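Techylectin-5A (Tachypleus tridentatus, PDB 1JC9) is a secreted horseshoe crab lectin of innate immunity that agglutinates bacteria and human erythrocytes by recognising acetyl group-containing substances on their surfaces. Local coordinates at residues A[141-146]-A[155-160]; A[218-223]-A[239-244]. One frame throughout, in Å; residues are numbered along the deposited sequence.

Interaction 1. Residues A[141-146]-A[155-160]; sequences IRFDLK and AIYQDF
I141 and F143 pair with Y157 and A155 as antiparallel hydrogen-bonded pairs, R142 and I156 forming the non-hydrogen-bonded pair between them, with the two strand axes 4.8 Å apart at closest approach. F143 N donates to A155 O over 2.8 Å, whereas the return bond from A155 N to F143 O is longer and more bent. On the face that carries I141, F143, A155 and Y157 the contact is hydrocarbon. In I141, chi1 of 179° puts CG1 anti to the backbone N, and the extended chi2 (172°) carries CD1 over the centre of the F160 ring, 3.9 Å from the centroid, a CH-pi contact. F160 can take this place because the chain turns a corner at Q158 and D159 and brings its ring back against I141. The second branch, I141 CG2, rests 3.7 Å from Y157 CB. The rings of F143 and Y157 meet rim to rim with planes 84° apart, F143 CE1 lying 3.7 Å from Y157 CD1; F184 adds edge-to-face contacts to both rings, and Y157 OH is hydrogen-bonded to N182. On the other face, I156 CD1 lies against CB and CG of R142, so close that the detail of this contact is doubtful. Beyond it the guanidinium grips D144 from the side: R142 NE and NH2 both donate to D144 OD1, the NE bond being 2.9 Å. This is the hairpin of strands 139-146 and 152-162 in the fibrinogen-like domain. Its chemistry divides by face: aromatic and aliphatic groups interlock in the buried interior, while on the partly exposed side the carboxylate of D144, between R142 and K258, would have its charge largely offset.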
# COMPACT_ATOMS: atom_id res chain seq x y z
N ILE A 141 -5.13 -2.53 -8.06
CA ILE A 141 -4.92 -1.85 -6.80
C ILE A 141 -5.50 -0.45 -6.89
O ILE A 141 -5.41 0.21 -7.92
CB ILE A 141 -3.41 -1.77 -6.43
CG1 ILE A 141 -3.24 -1.02 -5.10
CG2 ILE A 141 -2.63 -1.06 -7.52
CD1 ILE A 141 -1.83 -1.04 -4.56
N ARG A 142 -6.14 -0.02 -5.81
CA ARG A 142 -6.72 1.32 -5.78
C ARG A 142 -6.10 2.13 -4.65
O ARG A 142 -5.94 1.64 -3.54
CB ARG A 142 -8.24 1.24 -5.58
CG ARG A 142 -8.89 2.59 -5.36
CD ARG A 142 -10.43 2.52 -5.31
NE ARG A 142 -10.97 3.81 -4.86
CZ ARG A 142 -11.82 4.55 -5.56
NH1 ARG A 142 -12.25 4.15 -6.74
NH2 ARG A 142 -12.23 5.71 -5.06
N PHE A 143 -5.73 3.38 -4.96
CA PHE A 143 -5.16 4.28 -3.97
C PHE A 143 -6.22 5.34 -3.65
O PHE A 143 -6.73 6.00 -4.55
CB PHE A 143 -3.92 5.02 -4.50
CG PHE A 143 -2.71 4.15 -4.69
CD1 PHE A 143 -2.53 3.43 -5.88
CD2 PHE A 143 -1.73 4.08 -3.71
CE1 PHE A 143 -1.39 2.66 -6.07
CE2 PHE A 143 -0.59 3.30 -3.90
CZ PHE A 143 -0.42 2.59 -5.08
N ASP A 144 -6.58 5.48 -2.38
CA ASP A 144 -7.54 6.50 -1.98
C ASP A 144 -6.76 7.52 -1.17
O ASP A 144 -6.20 7.20 -0.12
CB ASP A 144 -8.68 5.89 -1.15
CG ASP A 144 -9.73 5.22 -2.02
OD1 ASP A 144 -10.18 5.86 -3.00
OD2 ASP A 144 -10.11 4.07 -1.74
N LEU A 145 -6.74 8.76 -1.66
CA LEU A 145 -6.00 9.84 -1.01
C LEU A 145 -6.90 10.99 -0.58
O LEU A 145 -7.87 11.33 -1.26
CB LEU A 145 -4.94 10.37 -1.99
CG LEU A 145 -4.24 9.32 -2.86
CD1 LEU A 145 -3.51 10.01 -4.00
CD2 LEU A 145 -3.28 8.49 -2.00
N LYS A 146 -6.57 11.61 0.54
CA LYS A 146 -7.34 12.74 1.06
C LYS A 146 -6.40 13.77 1.68
O LYS A 146 -5.46 13.41 2.37
CB LYS A 146 -8.33 12.24 2.12
CG LYS A 146 -9.18 13.34 2.75
CD LYS A 146 -10.01 12.83 3.92
CE LYS A 146 -11.04 11.80 3.49
NZ LYS A 146 -11.85 11.32 4.64
N ALA A 155 -6.53 6.64 -7.59
CA ALA A 155 -5.76 6.15 -8.73
C ALA A 155 -5.95 4.64 -8.74
O ALA A 155 -5.94 4.00 -7.69
CB ALA A 155 -4.29 6.49 -8.58
N ILE A 156 -6.14 4.09 -9.93
CA ILE A 156 -6.33 2.66 -10.09
C ILE A 156 -5.24 2.14 -11.02
O ILE A 156 -4.90 2.80 -12.00
CB ILE A 156 -7.70 2.34 -10.77
CG1 ILE A 156 -8.85 2.97 -9.98
CG2 ILE A 156 -7.88 0.83 -10.89
CD1 ILE A 156 -9.12 2.31 -8.66
N TYR A 157 -4.69 0.98 -10.70
CA TYR A 157 -3.68 0.35 -11.54
C TYR A 157 -4.09 -1.10 -11.71
O TYR A 157 -4.30 -1.81 -10.72
CB TYR A 157 -2.29 0.40 -10.90
CG TYR A 157 -1.69 1.78 -10.82
CD1 TYR A 157 -2.01 2.63 -9.76
CD2 TYR A 157 -0.85 2.25 -11.82
CE1 TYR A 157 -1.50 3.92 -9.71
CE2 TYR A 157 -0.34 3.55 -11.78
CZ TYR A 157 -0.67 4.37 -10.72
OH TYR A 157 -0.17 5.66 -10.68
N GLN A 158 -4.22 -1.54 -12.96
CA GLN A 158 -4.59 -2.92 -13.21
C GLN A 158 -3.38 -3.83 -13.09
O GLN A 158 -2.24 -3.37 -13.03
CB GLN A 158 -5.17 -3.08 -14.62
CG GLN A 158 -6.52 -2.45 -14.81
CD GLN A 158 -7.20 -2.93 -16.08
OE1 GLN A 158 -7.60 -4.09 -16.17
NE2 GLN A 158 -7.31 -2.05 -17.07
N ASP A 159 -3.65 -5.13 -13.03
CA ASP A 159 -2.61 -6.14 -12.96
C ASP A 159 -1.53 -5.84 -11.93
O ASP A 159 -0.35 -5.73 -12.27
CB ASP A 159 -1.97 -6.32 -14.34
CG ASP A 159 -3.01 -6.46 -15.45
OD1 ASP A 159 -4.04 -7.12 -15.22
OD2 ASP A 159 -2.79 -5.91 -16.56
N PHE A 160 -1.95 -5.71 -10.68
CA PHE A 160 -1.03 -5.42 -9.59
C PHE A 160 -0.58 -6.70 -8.89
O PHE A 160 -1.41 -7.52 -8.50
CB PHE A 160 -1.71 -4.51 -8.56
CG PHE A 160 -0.98 -4.42 -7.24
CD1 PHE A 160 0.28 -3.84 -7.17
CD2 PHE A 160 -1.55 -4.94 -6.08
CE1 PHE A 160 0.97 -3.78 -5.96
CE2 PHE A 160 -0.87 -4.88 -4.86
CZ PHE A 160 0.40 -4.30 -4.80

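Interaction 2. Residues A[218-223]-A[239-244]; sequences RCHESN and GIEWRA. With NAG (2-acetamido-2-deoxy-beta-D-glucopyranose), chain B.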
# COMPACT_ATOMS: atom_id res chain seq x y z
N ARG A 218 14.61 6.30 -8.14
CA ARG A 218 15.66 7.32 -8.06
C ARG A 218 15.12 8.72 -7.71
O ARG A 218 15.46 9.68 -8.40
CB ARG A 218 16.38 7.45 -9.40
CG ARG A 218 17.28 6.31 -9.81
CD ARG A 218 17.56 6.43 -11.30
NE ARG A 218 18.84 5.85 -11.70
CZ ARG A 218 20.03 6.38 -11.41
NH1 ARG A 218 20.10 7.52 -10.72
NH2 ARG A 218 21.14 5.79 -11.82
N CYS A 219 14.32 8.87 -6.65
CA CYS A 219 13.91 7.80 -5.76
C CYS A 219 12.41 7.50 -5.83
O CYS A 219 12.01 6.33 -5.80
CB CYS A 219 14.28 8.16 -4.33
SG CYS A 219 16.05 8.06 -3.92
N HIS A 220 11.58 8.54 -5.91
CA HIS A 220 10.14 8.32 -5.94
C HIS A 220 9.29 9.49 -6.43
O HIS A 220 9.77 10.62 -6.55
CB HIS A 220 9.63 7.95 -4.54
CG HIS A 220 9.52 9.12 -3.62
ND1 HIS A 220 8.56 10.10 -3.78
CD2 HIS A 220 10.26 9.49 -2.55
CE1 HIS A 220 8.72 11.02 -2.84
NE2 HIS A 220 9.74 10.68 -2.08
N GLU A 221 8.02 9.19 -6.69
CA GLU A 221 7.03 10.17 -7.08
C GLU A 221 5.89 9.99 -6.08
O GLU A 221 5.04 10.86 -5.92
CB GLU A 221 6.55 9.95 -8.51
CG GLU A 221 7.64 10.17 -9.55
CD GLU A 221 7.10 10.57 -10.91
OE1 GLU A 221 6.24 9.85 -11.46
OE2 GLU A 221 7.53 11.62 -11.43
N SER A 222 5.87 8.83 -5.42
CA SER A 222 4.88 8.52 -4.38
C SER A 222 5.67 7.90 -3.22
O SER A 222 6.60 7.13 -3.44
CB SER A 222 3.80 7.56 -4.89
OG SER A 222 4.33 6.37 -5.41
N ASN A 223 5.30 8.24 -1.99
CA ASN A 223 6.03 7.76 -0.81
C ASN A 223 5.06 7.57 0.35
O ASN A 223 5.27 8.09 1.44
CB ASN A 223 7.11 8.80 -0.46
CG ASN A 223 8.11 8.30 0.56
OD1 ASN A 223 8.65 7.21 0.44
ND2 ASN A 223 8.38 9.13 1.57
N GLY A 239 7.71 12.94 3.43
CA GLY A 239 6.44 12.65 4.07
C GLY A 239 5.61 11.76 3.15
O GLY A 239 6.16 11.19 2.20
N ILE A 240 4.31 11.64 3.42
CA ILE A 240 3.39 10.82 2.61
C ILE A 240 3.08 11.60 1.33
O ILE A 240 2.05 12.27 1.24
CB ILE A 240 2.04 10.56 3.35
CG1 ILE A 240 2.30 10.07 4.78
CG2 ILE A 240 1.19 9.56 2.58
CD1 ILE A 240 3.16 8.87 4.86
N GLU A 241 3.94 11.48 0.33
CA GLU A 241 3.78 12.23 -0.92
C GLU A 241 3.14 11.51 -2.10
O GLU A 241 3.27 10.30 -2.28
CB GLU A 241 5.14 12.74 -1.40
CG GLU A 241 6.11 13.22 -0.32
CD GLU A 241 5.71 14.55 0.30
OE1 GLU A 241 5.20 15.42 -0.44
OE2 GLU A 241 5.92 14.72 1.53
N TRP A 242 2.44 12.29 -2.92
CA TRP A 242 1.85 11.81 -4.16
C TRP A 242 2.08 13.01 -5.06
O TRP A 242 1.25 13.91 -5.18
CB TRP A 242 0.36 11.50 -4.01
CG TRP A 242 -0.18 10.80 -5.23
CD1 TRP A 242 -0.70 11.38 -6.35
CD2 TRP A 242 -0.21 9.38 -5.47
NE1 TRP A 242 -1.04 10.42 -7.28
CE2 TRP A 242 -0.75 9.19 -6.76
CE3 TRP A 242 0.18 8.26 -4.72
CZ2 TRP A 242 -0.91 7.91 -7.32
CZ3 TRP A 242 0.01 6.99 -5.28
CH2 TRP A 242 -0.53 6.83 -6.57
N ARG A 243 3.27 13.03 -5.66
CA ARG A 243 3.72 14.11 -6.51
C ARG A 243 2.73 14.75 -7.49
O ARG A 243 2.59 15.97 -7.51
CB ARG A 243 4.96 13.67 -7.29
CG ARG A 243 5.58 14.78 -8.12
CD ARG A 243 6.69 14.25 -8.99
NE ARG A 243 7.28 15.31 -9.80
CZ ARG A 243 8.36 15.15 -10.57
NH1 ARG A 243 8.97 13.97 -10.62
NH2 ARG A 243 8.82 16.17 -11.27
N ALA A 244 2.07 13.93 -8.29
CA ALA A 244 1.15 14.44 -9.29
C ALA A 244 -0.00 15.28 -8.74
O ALA A 244 -0.60 16.07 -9.47
CB ALA A 244 0.60 13.30 -10.14
C1 NAG B . 12.83 13.34 -8.78
C2 NAG B . 13.76 13.03 -7.52
C3 NAG B . 15.04 13.95 -7.62
C4 NAG B . 15.75 13.53 -8.89
C5 NAG B . 14.79 13.79 -10.10
C6 NAG B . 15.43 13.36 -11.43
C7 NAG B . 12.71 12.26 -5.49
C8 NAG B . 11.97 12.48 -4.21
N2 NAG B . 13.03 13.34 -6.29
O1 NAG B . 11.60 12.55 -8.80
O3 NAG B . 15.93 13.71 -6.53
O4 NAG B . 16.98 14.34 -9.05
O5 NAG B . 13.54 13.03 -10.00
O6 NAG B . 14.39 13.67 -12.41
O7 NAG B . 13.03 11.08 -5.78
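E221 and R243 meet through two stretched side chains: R243 has CG anti to the backbone N (chi1 -175°) and continues extended to NE, while E221, extended beyond CG, comes across it obliquely. Their ends form a salt bridge, E221 OE2 to R243 NH1 at 2.9 Å, with carboxylate and guanidinium planes almost perpendicular, at 87°. The backbones of the same two residues are joined as well, since R243 N donates to E221 O over 2.8 Å. W242 is the N-cap of the helix that R243 opens, and the indole brings CE3 to 3.7 Å from S222 CB. Further along, N223 holds the other segment twice: its N donates to E241 O, and its ND2 to G239 O at 3.1 Å from a position tilted out of the carbonyl plane. Outside the two segments, Y216 takes the side-chain oxygen of N223, and G181 O accepts from W242 NE1. R218, C219 and H220 of one segment and R243 of the other belong to the acetyl-sugar pocket of this fibrinogen-related lectin. A cis peptide bond between R218 and C219 accompanies a backbone whose successive N-H groups converge on the acetyl oxygen: C219 N lies 2.7 Å and H220 N 2.9 Å from NAG O7. The acetyl methyl, NAG C8, sits over one face of the H220 imidazole, offset toward the rim, 3.6 Å above its plane; N223 CB covers the opposite face, over the centre. Sandwiched in this way, the ring is further fixed by a hydrogen bond between NE2 and A237 O. Y248, Y236 and R186 bind the sugar too, and R243 NH1 approaches NAG O1 only at 3.5 Å.

In the fold
W242 joins the two contacts directly. Its indole, set beside the pocket loops by interaction 2, packs on the hairpin of interaction 1: L145 CD1 lies 3.6 Å from W242 CG, F143 CD2 3.7 Å from W242 CZ3, and A155 CB 3.9 Å from W242 CZ2. The centres of the contacts are 15 Å apart, and segments 141-146 and 155-160 both precede 218-223 and 239-244 in the chain. Only interaction 2 touches the sugar; the side chain of Y157 in interaction 1 stays about 14 Å from NAG, though about 8 Å from that of R186. W242 thus connects the hairpin to the segment that carries R243 of the pocket.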